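Local coordinates for protein purine nucleoside phosphorylase (Caulobacter vibrioides, PDB 1XFJ) that probably acts as a purine nucleoside phosphorylase of the YfiH/LACC1 family, splitting inosine and methylthioadenosine with phosphate and deaminating adenosine, at residues A[19-27]-A[252-260]; A[96-107]-A[124-132]. All coordinates share one frame; numbering follows the deposited sequence.

Contact 1 (A[19-27]-A[252-260])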
ATOM      1  N   GLY A  19       5.145 -13.754 -15.565  1.00  7.91           N
ATOM      2  CA  GLY A  19       3.872 -14.256 -15.081  1.00  8.39           C
ATOM      3  C   GLY A  19       3.366 -13.486 -13.880  1.00  7.70           C
ATOM      4  O   GLY A  19       2.405 -13.890 -13.231  1.00  9.86           O
ATOM      5  N   VAL A  20       4.032 -12.376 -13.576  1.00  7.24           N
ATOM      6  CA  VAL A  20       3.646 -11.525 -12.456  1.00  6.13           C
ATOM      7  C   VAL A  20       3.578 -10.083 -12.941  1.00  5.73           C
ATOM      8  O   VAL A  20       4.485  -9.599 -13.619  1.00  6.32           O
ATOM      9  CB  VAL A  20       4.664 -11.605 -11.295  1.00  6.85           C
ATOM     10  CG1 VAL A  20       4.287 -10.609 -10.200  1.00  6.44           C
ATOM     11  CG2 VAL A  20       4.702 -13.011 -10.729  1.00  7.53           C
ATOM     12  N   LYS A  21       2.495  -9.398 -12.602  1.00  4.79           N
ATOM     13  CA  LYS A  21       2.345  -8.009 -13.005  1.00  4.67           C
ATOM     14  C   LYS A  21       2.063  -7.207 -11.743  1.00  4.70           C
ATOM     15  O   LYS A  21       1.247  -7.613 -10.918  1.00  3.31           O
ATOM     16  CB  LYS A  21       1.194  -7.874 -14.012  1.00  7.46           C
ATOM     17  CG  LYS A  21       1.233  -6.591 -14.832  1.00 11.61           C
ATOM     18  CD  LYS A  21       0.214  -6.633 -15.967  1.00 15.39           C
ATOM     19  CE  LYS A  21       0.308  -5.394 -16.851  1.00 15.90           C
ATOM     20  NZ  LYS A  21       1.618  -5.306 -17.545  1.00 20.41           N
ATOM     21  N   HIS A  22       2.754  -6.082 -11.588  1.00  4.46           N
ATOM     22  CA  HIS A  22       2.593  -5.240 -10.407  1.00  4.16           C
ATOM     23  C   HIS A  22       2.628  -3.779 -10.808  1.00  5.53           C
ATOM     24  O   HIS A  22       3.094  -3.435 -11.893  1.00  5.45           O
ATOM     25  CB  HIS A  22       3.748  -5.468  -9.440  1.00  3.73           C
ATOM     26  CG  HIS A  22       5.002  -4.761  -9.845  1.00  5.23           C
ATOM     27  ND1 HIS A  22       5.468  -3.638  -9.194  1.00  5.30           N
ATOM     28  CD2 HIS A  22       5.858  -4.982 -10.871  1.00  3.07           C
ATOM     29  CE1 HIS A  22       6.556  -3.199  -9.802  1.00  6.24           C
ATOM     30  NE2 HIS A  22       6.813  -3.996 -10.824  1.00  9.06           N
ATOM     31  N   ALA A  23       2.171  -2.920  -9.905  1.00  4.62           N
ATOM     32  CA  ALA A  23       2.185  -1.494 -10.165  1.00  3.76           C
ATOM     33  C   ALA A  23       1.730  -0.677  -8.975  1.00  3.05           C
ATOM     34  O   ALA A  23       0.808  -1.059  -8.257  1.00  3.02           O
ATOM     35  CB  ALA A  23       1.306  -1.168 -11.365  1.00  6.22           C
ATOM     36  N   PHE A  24       2.417   0.438  -8.765  1.00  3.54           N
ATOM     37  CA  PHE A  24       2.068   1.391  -7.723  1.00  3.45           C
ATOM     38  C   PHE A  24       1.524   2.524  -8.589  1.00  3.13           C
ATOM     39  O   PHE A  24       2.282   3.216  -9.265  1.00  3.50           O
ATOM     40  CB  PHE A  24       3.316   1.848  -6.962  1.00  3.06           C
ATOM     41  CG  PHE A  24       3.964   0.760  -6.150  1.00  3.04           C
ATOM     42  CD1 PHE A  24       3.387   0.324  -4.959  1.00  3.07           C
ATOM     43  CD2 PHE A  24       5.142   0.158  -6.583  1.00  3.06           C
ATOM     44  CE1 PHE A  24       3.978  -0.699  -4.209  1.00  3.39           C
ATOM     45  CE2 PHE A  24       5.740  -0.863  -5.844  1.00  4.96           C
ATOM     46  CZ  PHE A  24       5.156  -1.293  -4.653  1.00  4.10           C
ATOM     47  N   PHE A  25       0.208   2.692  -8.594  1.00  3.13           N
ATOM     48  CA  PHE A  25      -0.396   3.719  -9.425  1.00  3.64           C
ATOM     49  C   PHE A  25      -0.250   5.130  -8.883  1.00  3.13           C
ATOM     50  O   PHE A  25       0.038   5.336  -7.700  1.00  3.10           O
ATOM     51  CB  PHE A  25      -1.870   3.378  -9.664  1.00  3.02           C
ATOM     52  CG  PHE A  25      -2.059   2.157 -10.515  1.00  3.04           C
ATOM     53  CD1 PHE A  25      -1.966   2.247 -11.900  1.00  3.52           C
ATOM     54  CD2 PHE A  25      -2.237   0.905  -9.930  1.00  4.87           C
ATOM     55  CE1 PHE A  25      -2.040   1.105 -12.697  1.00  3.89           C
ATOM     56  CE2 PHE A  25      -2.312  -0.247 -10.715  1.00  3.59           C
ATOM     57  CZ  PHE A  25      -2.212  -0.146 -12.105  1.00  4.15           C
ATOM     58  N   THR A  26      -0.428   6.100  -9.776  1.00  3.41           N
ATOM     59  CA  THR A  26      -0.339   7.505  -9.417  1.00  3.58           C
ATOM     60  C   THR A  26      -1.748   8.089  -9.451  1.00  4.19           C
ATOM     61  O   THR A  26      -2.734   7.356  -9.587  1.00  4.22           O
ATOM     62  CB  THR A  26       0.559   8.296 -10.401  1.00  3.84           C
ATOM     63  OG1 THR A  26      -0.111   8.440 -11.660  1.00  3.85           O
ATOM     64  CG2 THR A  26       1.884   7.570 -10.618  1.00  4.92           C
ATOM     65  N   ARG A  27      -1.841   9.407  -9.328  1.00  3.15           N
ATOM     66  CA  ARG A  27      -3.131  10.082  -9.346  1.00  3.05           C
ATOM     67  C   ARG A  27      -3.571  10.356 -10.783  1.00  3.11           C
ATOM     68  O   ARG A  27      -4.709  10.747 -11.025  1.00  3.87           O
ATOM     69  CB  ARG A  27      -3.038  11.408  -8.585  1.00  3.18           C
ATOM     70  CG  ARG A  27      -2.163  12.446  -9.272  1.00  5.13           C
ATOM     71  CD  ARG A  27      -2.122  13.735  -8.474  1.00  4.19           C
ATOM     72  NE  ARG A  27      -3.459  14.281  -8.257  1.00  5.04           N
ATOM     73  CZ  ARG A  27      -3.729  15.261  -7.404  1.00  5.35           C
ATOM     74  NH1 ARG A  27      -2.752  15.805  -6.690  1.00  5.68           N
ATOM     75  NH2 ARG A  27      -4.976  15.693  -7.254  1.00  4.92           N
ATOM     76  N   ARG A 252      -7.584   8.377  -3.303  1.00  3.70           N
ATOM     77  CA  ARG A 252      -6.827   7.221  -2.834  1.00  5.37           C
ATOM     78  C   ARG A 252      -6.077   6.570  -3.993  1.00  4.86           C
ATOM     79  O   ARG A 252      -6.635   6.366  -5.072  1.00  4.11           O
ATOM     80  CB  ARG A 252      -7.766   6.182  -2.200  1.00  7.46           C
ATOM     81  CG  ARG A 252      -8.879   6.771  -1.337  1.00  9.51           C
ATOM     82  CD  ARG A 252      -8.336   7.664  -0.233  1.00 11.78           C
ATOM     83  NE  ARG A 252      -9.407   8.420   0.411  1.00 11.73           N
ATOM     84  CZ  ARG A 252     -10.338   7.884   1.193  1.00 12.77           C
ATOM     85  NH1 ARG A 252     -10.329   6.579   1.441  1.00 11.55           N
ATOM     86  NH2 ARG A 252     -11.287   8.650   1.714  1.00 12.63           N
ATOM     87  N   LEU A 253      -4.809   6.250  -3.754  1.00  3.27           N
ATOM     88  CA  LEU A 253      -3.960   5.612  -4.754  1.00  3.68           C
ATOM     89  C   LEU A 253      -4.031   4.101  -4.598  1.00  4.07           C
ATOM     90  O   LEU A 253      -4.076   3.592  -3.483  1.00  6.34           O
ATOM     91  CB  LEU A 253      -2.511   6.032  -4.552  1.00  3.17           C
ATOM     92  CG  LEU A 253      -2.212   7.524  -4.592  1.00  3.01           C
ATOM     93  CD1 LEU A 253      -0.861   7.790  -3.929  1.00  4.90           C
ATOM     94  CD2 LEU A 253      -2.218   7.990  -6.041  1.00  3.62           C
ATOM     95  N   LEU A 254      -4.018   3.385  -5.714  1.00  3.21           N
ATOM     96  CA  LEU A 254      -4.053   1.933  -5.651  1.00  3.03           C
ATOM     97  C   LEU A 254      -2.675   1.369  -5.965  1.00  3.51           C
ATOM     98  O   LEU A 254      -1.926   1.941  -6.750  1.00  4.75           O
ATOM     99  CB  LEU A 254      -5.055   1.366  -6.658  1.00  6.15           C
ATOM    100  CG  LEU A 254      -5.311  -0.136  -6.475  1.00  9.62           C
ATOM    101  CD1 LEU A 254      -6.132  -0.343  -5.218  1.00  8.85           C
ATOM    102  CD2 LEU A 254      -6.042  -0.707  -7.673  1.00 11.17           C
ATOM    103  N   SER A 255      -2.342   0.255  -5.325  1.00  3.29           N
ATOM    104  CA  SER A 255      -1.083  -0.443  -5.560  1.00  3.21           C
ATOM    105  C   SER A 255      -1.552  -1.882  -5.660  1.00  3.13           C
ATOM    106  O   SER A 255      -2.309  -2.339  -4.809  1.00  3.35           O
ATOM    107  CB  SER A 255      -0.121  -0.270  -4.387  1.00  3.19           C
ATOM    108  OG  SER A 255       0.273   1.085  -4.252  1.00  3.63           O
ATOM    109  N   ALA A 256      -1.135  -2.597  -6.695  1.00  3.13           N
ATOM    110  CA  ALA A 256      -1.611  -3.966  -6.842  1.00  3.84           C
ATOM    111  C   ALA A 256      -0.639  -4.898  -7.536  1.00  3.99           C
ATOM    112  O   ALA A 256       0.299  -4.467  -8.205  1.00  4.85           O
ATOM    113  CB  ALA A 256      -2.945  -3.965  -7.585  1.00  3.38           C
ATOM    114  N   ILE A 257      -0.887  -6.191  -7.373  1.00  3.89           N
ATOM    115  CA  ILE A 257      -0.039  -7.206  -7.966  1.00  3.57           C
ATOM    116  C   ILE A 257      -0.915  -8.403  -8.313  1.00  4.93           C
ATOM    117  O   ILE A 257      -1.934  -8.646  -7.665  1.00  4.54           O
ATOM    118  CB  ILE A 257       1.087  -7.608  -6.977  1.00  3.68           C
ATOM    119  CG1 ILE A 257       2.046  -8.595  -7.642  1.00  3.59           C
ATOM    120  CG2 ILE A 257       0.483  -8.189  -5.699  1.00  3.78           C
ATOM    121  CD1 ILE A 257       3.333  -8.805  -6.845  1.00  4.76           C
ATOM    122  N   THR A 258      -0.529  -9.145  -9.341  1.00  3.69           N
ATOM    123  CA  THR A 258      -1.327 -10.289  -9.755  1.00  3.90           C
ATOM    124  C   THR A 258      -0.497 -11.381 -10.407  1.00  4.63           C
ATOM    125  O   THR A 258       0.565 -11.121 -10.974  1.00  4.40           O
ATOM    126  CB  THR A 258      -2.407  -9.858 -10.770  1.00  5.86           C
ATOM    127  OG1 THR A 258      -3.230 -10.980 -11.112  1.00  6.57           O
ATOM    128  CG2 THR A 258      -1.754  -9.321 -12.039  1.00  4.58           C
ATOM    129  N   LEU A 259      -0.994 -12.607 -10.305  1.00  5.27           N
ATOM    130  CA  LEU A 259      -0.368 -13.755 -10.940  1.00  7.02           C
ATOM    131  C   LEU A 259      -1.098 -13.795 -12.279  1.00  8.29           C
ATOM    132  O   LEU A 259      -2.303 -14.044 -12.322  1.00  8.33           O
ATOM    133  CB  LEU A 259      -0.653 -15.033 -10.144  1.00  6.90           C
ATOM    134  CG  LEU A 259       0.027 -15.157  -8.774  1.00  5.82           C
ATOM    135  CD1 LEU A 259      -0.529 -16.348  -8.012  1.00  7.61           C
ATOM    136  CD2 LEU A 259       1.531 -15.293  -8.965  1.00  8.60           C
ATOM    137  N   GLU A 260      -0.383 -13.527 -13.366  1.00 10.72           N
ATOM    138  CA  GLU A 260      -1.004 -13.508 -14.687  1.00 13.70           C
ATOM    139  C   GLU A 260      -1.643 -14.834 -15.078  1.00 14.47           C
ATOM    140  O   GLU A 260      -1.155 -15.886 -14.620  1.00 14.60           O
ATOM    141  CB  GLU A 260       0.032 -13.101 -15.739  1.00 15.66           C
ATOM    142  CG  GLU A 260       0.486 -11.655 -15.621  1.00 19.26           C
ATOM    143  CD  GLU A 260       1.627 -11.319 -16.562  1.00 22.38           C
ATOM    144  OE1 GLU A 260       1.977 -10.125 -16.665  1.00 26.93           O
ATOM    145  OE2 GLU A 260       2.177 -12.244 -17.194  1.00 24.99           O
TER
HETATM  146  O   HOH W   1       0.834   3.972  -5.330  1.00  3.67           O
HETATM  147  O   HOH W   2      -4.452   5.435  -8.083  1.00  3.53           O

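Contact 2 (A[96-107]-A[124-132])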
ATOM      1  N   ASP A  96      -6.703  -5.525   5.712  1.00  5.62           N
ATOM      2  CA  ASP A  96      -5.693  -4.594   5.242  1.00  6.88           C
ATOM      3  C   ASP A  96      -4.586  -5.251   4.433  1.00  6.97           C
ATOM      4  O   ASP A  96      -3.488  -4.708   4.295  1.00  4.77           O
ATOM      5  CB  ASP A  96      -5.130  -3.816   6.428  1.00  5.61           C
ATOM      6  CG  ASP A  96      -6.128  -2.816   6.973  1.00  7.33           C
ATOM      7  OD1 ASP A  96      -6.092  -1.644   6.539  1.00  3.14           O
ATOM      8  OD2 ASP A  96      -6.964  -3.212   7.815  1.00  5.00           O
ATOM      9  N   ALA A  97      -4.895  -6.424   3.891  1.00  5.87           N
ATOM     10  CA  ALA A  97      -3.961  -7.158   3.049  1.00  5.69           C
ATOM     11  C   ALA A  97      -4.751  -8.174   2.235  1.00  4.72           C
ATOM     12  O   ALA A  97      -5.674  -8.806   2.748  1.00  5.07           O
ATOM     13  CB  ALA A  97      -2.911  -7.864   3.902  1.00  6.71           C
ATOM     14  N   VAL A  98      -4.395  -8.313   0.963  1.00  3.88           N
ATOM     15  CA  VAL A  98      -5.065  -9.262   0.082  1.00  4.81           C
ATOM     16  C   VAL A  98      -4.013 -10.230  -0.444  1.00  4.97           C
ATOM     17  O   VAL A  98      -3.037  -9.820  -1.072  1.00  4.39           O
ATOM     18  CB  VAL A  98      -5.760  -8.540  -1.091  1.00  3.51           C
ATOM     19  CG1 VAL A  98      -6.479  -9.553  -1.978  1.00  6.39           C
ATOM     20  CG2 VAL A  98      -6.756  -7.521  -0.550  1.00  6.05           C
ATOM     21  N   VAL A  99      -4.216 -11.517  -0.173  1.00  4.05           N
ATOM     22  CA  VAL A  99      -3.273 -12.558  -0.577  1.00  5.31           C
ATOM     23  C   VAL A  99      -3.915 -13.542  -1.546  1.00  4.03           C
ATOM     24  O   VAL A  99      -5.087 -13.868  -1.411  1.00  3.96           O
ATOM     25  CB  VAL A  99      -2.784 -13.335   0.665  1.00  5.31           C
ATOM     26  CG1 VAL A  99      -1.761 -14.376   0.268  1.00  7.04           C
ATOM     27  CG2 VAL A  99      -2.205 -12.363   1.684  1.00  7.20           C
ATOM     28  N   SER A 100      -3.143 -14.028  -2.513  1.00  5.95           N
ATOM     29  CA  SER A 100      -3.693 -14.973  -3.475  1.00  6.29           C
ATOM     30  C   SER A 100      -2.662 -15.854  -4.165  1.00  7.63           C
ATOM     31  O   SER A 100      -1.504 -15.471  -4.337  1.00  6.14           O
ATOM     32  CB  SER A 100      -4.503 -14.225  -4.539  1.00  7.80           C
ATOM     33  OG  SER A 100      -5.103 -15.132  -5.455  1.00  7.78           O
ATOM     34  N   LYS A 101      -3.108 -17.043  -4.555  1.00  7.31           N
ATOM     35  CA  LYS A 101      -2.282 -18.008  -5.272  1.00  9.01           C
ATOM     36  C   LYS A 101      -3.074 -18.353  -6.528  1.00  8.80           C
ATOM     37  O   LYS A 101      -2.758 -19.302  -7.246  1.00  8.72           O
ATOM     38  CB  LYS A 101      -2.080 -19.274  -4.435  1.00 10.28           C
ATOM     39  CG  LYS A 101      -3.352 -20.078  -4.201  1.00 15.22           C
ATOM     40  CD  LYS A 101      -3.070 -21.352  -3.413  1.00 18.59           C
ATOM     41  CE  LYS A 101      -4.347 -22.133  -3.144  1.00 20.36           C
ATOM     42  NZ  LYS A 101      -4.075 -23.398  -2.407  1.00 23.10           N
ATOM     43  N   THR A 102      -4.110 -17.562  -6.784  1.00  7.99           N
ATOM     44  CA  THR A 102      -4.986 -17.784  -7.928  1.00  8.20           C
ATOM     45  C   THR A 102      -4.692 -16.858  -9.108  1.00  8.04           C
ATOM     46  O   THR A 102      -4.746 -15.635  -8.979  1.00  8.88           O
ATOM     47  CB  THR A 102      -6.458 -17.589  -7.511  1.00  7.59           C
ATOM     48  OG1 THR A 102      -6.748 -18.434  -6.389  1.00  9.43           O
ATOM     49  CG2 THR A 102      -7.392 -17.932  -8.661  1.00  9.30           C
ATOM     50  N   PRO A 103      -4.370 -17.436 -10.277  1.00  7.80           N
ATOM     51  CA  PRO A 103      -4.078 -16.626 -11.464  1.00  9.05           C
ATOM     52  C   PRO A 103      -5.300 -15.785 -11.825  1.00  8.31           C
ATOM     53  O   PRO A 103      -6.435 -16.254 -11.723  1.00  8.35           O
ATOM     54  CB  PRO A 103      -3.768 -17.678 -12.529  1.00  9.16           C
ATOM     55  CG  PRO A 103      -3.168 -18.794 -11.725  1.00 10.71           C
ATOM     56  CD  PRO A 103      -4.098 -18.862 -10.536  1.00  9.63           C
ATOM     57  N   GLY A 104      -5.069 -14.542 -12.231  1.00  8.31           N
ATOM     58  CA  GLY A 104      -6.177 -13.679 -12.595  1.00  7.97           C
ATOM     59  C   GLY A 104      -6.616 -12.744 -11.487  1.00  9.63           C
ATOM     60  O   GLY A 104      -7.150 -11.665 -11.752  1.00  7.84           O
ATOM     61  N   VAL A 105      -6.401 -13.151 -10.240  1.00  7.30           N
ATOM     62  CA  VAL A 105      -6.781 -12.322  -9.104  1.00  7.85           C
ATOM     63  C   VAL A 105      -5.803 -11.167  -8.933  1.00  7.53           C
ATOM     64  O   VAL A 105      -4.590 -11.367  -8.904  1.00  8.09           O
ATOM     65  CB  VAL A 105      -6.816 -13.139  -7.794  1.00  8.67           C
ATOM     66  CG1 VAL A 105      -7.002 -12.208  -6.600  1.00 10.16           C
ATOM     67  CG2 VAL A 105      -7.949 -14.147  -7.851  1.00  6.31           C
ATOM     68  N   ILE A 106      -6.341  -9.958  -8.832  1.00  5.61           N
ATOM     69  CA  ILE A 106      -5.517  -8.772  -8.655  1.00  4.92           C
ATOM     70  C   ILE A 106      -5.625  -8.343  -7.197  1.00  5.23           C
ATOM     71  O   ILE A 106      -6.679  -7.891  -6.761  1.00  3.07           O
ATOM     72  CB  ILE A 106      -6.006  -7.610  -9.545  1.00  6.78           C
ATOM     73  CG1 ILE A 106      -6.015  -8.043 -11.012  1.00  6.21           C
ATOM     74  CG2 ILE A 106      -5.104  -6.400  -9.365  1.00  6.07           C
ATOM     75  CD1 ILE A 106      -6.672  -7.032 -11.940  1.00  8.00           C
ATOM     76  N   CYS A 107      -4.541  -8.509  -6.444  1.00  4.94           N
ATOM     77  CA  CYS A 107      -4.524  -8.123  -5.038  1.00  5.03           C
ATOM     78  C   CYS A 107      -4.183  -6.642  -4.952  1.00  4.24           C
ATOM     79  O   CYS A 107      -3.138  -6.217  -5.435  1.00  4.46           O
ATOM     80  CB  CYS A 107      -3.477  -8.938  -4.276  1.00  6.12           C
ATOM     81  SG  CYS A 107      -3.745 -10.721  -4.315  1.00  6.41           S
ATOM     82  N   ALA A 124       6.615 -20.460  -5.195  1.00  7.85           N
ATOM     83  CA  ALA A 124       5.326 -20.993  -4.778  1.00  8.99           C
ATOM     84  C   ALA A 124       4.218 -20.339  -5.593  1.00  8.73           C
ATOM     85  O   ALA A 124       3.082 -20.810  -5.600  1.00 11.66           O
ATOM     86  CB  ALA A 124       5.109 -20.734  -3.294  1.00  8.94           C
ATOM     87  N   ARG A 125       4.564 -19.256  -6.283  1.00  9.50           N
ATOM     88  CA  ARG A 125       3.607 -18.515  -7.098  1.00  9.24           C
ATOM     89  C   ARG A 125       2.489 -17.969  -6.213  1.00  8.31           C
ATOM     90  O   ARG A 125       1.318 -18.319  -6.367  1.00  7.98           O
ATOM     91  CB  ARG A 125       3.023 -19.413  -8.198  1.00 11.95           C
ATOM     92  CG  ARG A 125       4.045 -19.900  -9.226  1.00 13.34           C
ATOM     93  CD  ARG A 125       4.567 -18.767 -10.118  1.00 14.89           C
ATOM     94  NE  ARG A 125       3.506 -18.167 -10.930  1.00 17.12           N
ATOM     95  CZ  ARG A 125       3.688 -17.169 -11.792  1.00 19.18           C
ATOM     96  NH1 ARG A 125       4.895 -16.646 -11.967  1.00 16.43           N
ATOM     97  NH2 ARG A 125       2.659 -16.688 -12.479  1.00 20.56           N
ATOM     98  N   ILE A 126       2.867 -17.107  -5.274  1.00  7.09           N
ATOM     99  CA  ILE A 126       1.916 -16.495  -4.353  1.00  6.45           C
ATOM    100  C   ILE A 126       2.193 -15.000  -4.281  1.00  5.79           C
ATOM    101  O   ILE A 126       3.347 -14.590  -4.188  1.00  3.99           O
ATOM    102  CB  ILE A 126       2.052 -17.099  -2.939  1.00  7.01           C
ATOM    103  CG1 ILE A 126       1.620 -18.567  -2.966  1.00  8.68           C
ATOM    104  CG2 ILE A 126       1.229 -16.297  -1.936  1.00  7.44           C
ATOM    105  CD1 ILE A 126       1.899 -19.315  -1.672  1.00 10.32           C
ATOM    106  N   VAL A 127       1.142 -14.187  -4.330  1.00  4.44           N
ATOM    107  CA  VAL A 127       1.314 -12.738  -4.262  1.00  4.17           C
ATOM    108  C   VAL A 127       0.443 -12.124  -3.172  1.00  4.33           C
ATOM    109  O   VAL A 127      -0.461 -12.772  -2.642  1.00  3.05           O
ATOM    110  CB  VAL A 127       0.959 -12.055  -5.608  1.00  4.83           C
ATOM    111  CG1 VAL A 127       1.932 -12.498  -6.701  1.00  4.26           C
ATOM    112  CG2 VAL A 127      -0.478 -12.392  -5.995  1.00  3.25           C
ATOM    113  N   ALA A 128       0.721 -10.869  -2.836  1.00  4.67           N
ATOM    114  CA  ALA A 128      -0.059 -10.173  -1.817  1.00  3.85           C
ATOM    115  C   ALA A 128       0.174  -8.669  -1.858  1.00  4.00           C
ATOM    116  O   ALA A 128       1.245  -8.203  -2.244  1.00  3.24           O
ATOM    117  CB  ALA A 128       0.290 -10.712  -0.431  1.00  5.56           C
ATOM    118  N   ALA A 129      -0.853  -7.921  -1.471  1.00  3.18           N
ATOM    119  CA  ALA A 129      -0.784  -6.466  -1.400  1.00  4.57           C
ATOM    120  C   ALA A 129      -1.205  -6.115   0.022  1.00  5.17           C
ATOM    121  O   ALA A 129      -2.240  -6.584   0.497  1.00  5.82           O
ATOM    122  CB  ALA A 129      -1.737  -5.838  -2.406  1.00  4.75           C
ATOM    123  N   ALA A 130      -0.402  -5.308   0.708  1.00  5.60           N
ATOM    124  CA  ALA A 130      -0.720  -4.929   2.078  1.00  4.11           C
ATOM    125  C   ALA A 130      -0.785  -3.419   2.269  1.00  5.63           C
ATOM    126  O   ALA A 130      -0.076  -2.661   1.608  1.00  4.14           O
ATOM    127  CB  ALA A 130       0.308  -5.531   3.037  1.00  5.32           C
ATOM    128  N   HIS A 131      -1.655  -2.996   3.182  1.00  4.75           N
ATOM    129  CA  HIS A 131      -1.844  -1.588   3.507  1.00  4.99           C
ATOM    130  C   HIS A 131      -1.175  -1.365   4.857  1.00  5.51           C
ATOM    131  O   HIS A 131      -1.694  -1.801   5.886  1.00  3.09           O
ATOM    132  CB  HIS A 131      -3.342  -1.281   3.602  1.00  5.97           C
ATOM    133  CG  HIS A 131      -3.651   0.067   4.174  1.00  5.88           C
ATOM    134  ND1 HIS A 131      -4.510   0.242   5.238  1.00  6.20           N
ATOM    135  CD2 HIS A 131      -3.233   1.306   3.821  1.00  7.57           C
ATOM    136  CE1 HIS A 131      -4.608   1.529   5.516  1.00  8.69           C
ATOM    137  NE2 HIS A 131      -3.844   2.197   4.671  1.00  7.70           N
ATOM    138  N   ALA A 132      -0.020  -0.703   4.853  1.00  3.05           N
ATOM    139  CA  ALA A 132       0.708  -0.467   6.092  1.00  3.06           C
ATOM    140  C   ALA A 132       0.811   0.982   6.537  1.00  3.40           C
ATOM    141  O   ALA A 132       1.790   1.668   6.232  1.00  3.00           O
ATOM    142  CB  ALA A 132       2.111  -1.069   6.001  1.00  3.16           C
TER
HETATM  143  O   HOH W   3      -0.286 -19.966  -7.803  1.00 12.66           O

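Contact 1 (A[19-27]-A[252-260])
Lys21 and Thr258 face each other as a hydrogen-bonded pair of two antiparallel strands, 20-25 and 253-259. Lys21 N donates to Thr258 O at 3.1 Å. Thr258 N returns a bond to Lys21 O. Ala23 and Ala256 repeat this pattern, and Phe25 N continues the ladder to Leu254 O. At the other end Glu260 N reaches Gly19 O. Gly19 O also accepts from Arg125.

The Lys21 side chain leaves the strand with CG anti to its own N (chi1 -161°). Its CB packs on Thr258 CG2 and lies 3.6 Å from Glu260 OE1. CG and CD continue past the same OE1, CD at 4.0 Å. The chain bends at its last torsion, and NZ ends 4.9 Å from Glu260 OE1, too far for a salt bridge. Lys21 makes a cation-pi contact with Trp62.

This pairing joins the first and last parts of the chain within a five-stranded mixed sheet, where strand 253-259 lies between 20-25 and 106-111. Helix 49-62 packs on the side of Ala23, through Trp62. Val20, His22, Phe24, Ser255 and Ile257 line the opposite face, where His22, Phe24 and Ser255 touch strand 115-121 and Ile257 touches Val127. There Val20 CG1 meets Ile257 CD1 at 3.9 Å. Ser255 OG sits at the edge of the Phe24 ring, near its plane, 3.3 Å from CD1. Water 1 links this hydroxyl to Phe25 O. Leu254 O lies at the edge of the Phe25 ring, in its plane. Leu253 CD2 presses on the backbone past the paired region, 3.4 Å from Thr26 C.

Contact 2 (A[96-107]-A[124-132])
Strands 97-100 and 126-132 run antiparallel with axes 4.6 Å apart. They are neighbours in a six-stranded mixed sheet, where 97-100 lies between 81-83 and 126-132. Val98 and Ala129 form one hydrogen-bonded pair, Ser100 and Val127 the next. His131 N extends the ladder to Asp96 O.

Ala97, Val99, Ala128 and Ala130 share one face. Val99 CG2 touches Ala128 CB at 3.7 Å, while CG1, anti to the backbone N (chi1 -178°), is turned toward Ile126 CG2. Helix 141-151 packs over this side, with Met149 against Val99 and Ala128. Val98, Val127 and Ala129 point to the other face. Cys107, on the strand that follows the turn, meets that face: its SG lies 4.0 Å from Val127 CG2 and its CB is close to Ala129 CB. Ala129 CB is also 3.4 Å from Cys107 O. The small alanine thus packs directly under the backbone of the other sheet.

A type II turn, Thr102 to Val105, leads the chain from one sheet to the other. Ser100 OG accepts from Thr102 N in an ST turn just before it, and has a further hydrogen bond with Ala84 O. Water 3 donates to both Lys101 O and Arg125 O near this end.

At the far end Asp96 and His131 lie side by side and point the same way. The carboxylate and imidazole planes are only 21° apart. Asp96 also bonds Ser78 and the backbone of Ile76 and His77, which should fix its carboxylate and so orient the histidine. The His131 ND1 proton goes to the anti lone pair of Asp96 OD1, 2.8 Å away and within 5° of the ring plane.

Overall arrangement
Contact 1 and contact 2 have centres 10 Å apart and belong to two sheets packed face to face in an alpha-beta-beta-alpha architecture. Segments 19-27 and 252-260 come near the two ends of the chain, and both halves of contact 2 fall between them in sequence. Segment 96-107 ties the sheets together. It starts in the six-stranded sheet as strand 97-100, turns, and enters the five-stranded sheet, where its second strand, 106-111, adjoins 253-259. At that crossing Thr258 OG1 and Val105 O, and Leu259 O and Gly104 N, probably form hydrogen bonds. The C-terminal strand thus pairs with the N-terminal one and packs against contact 2.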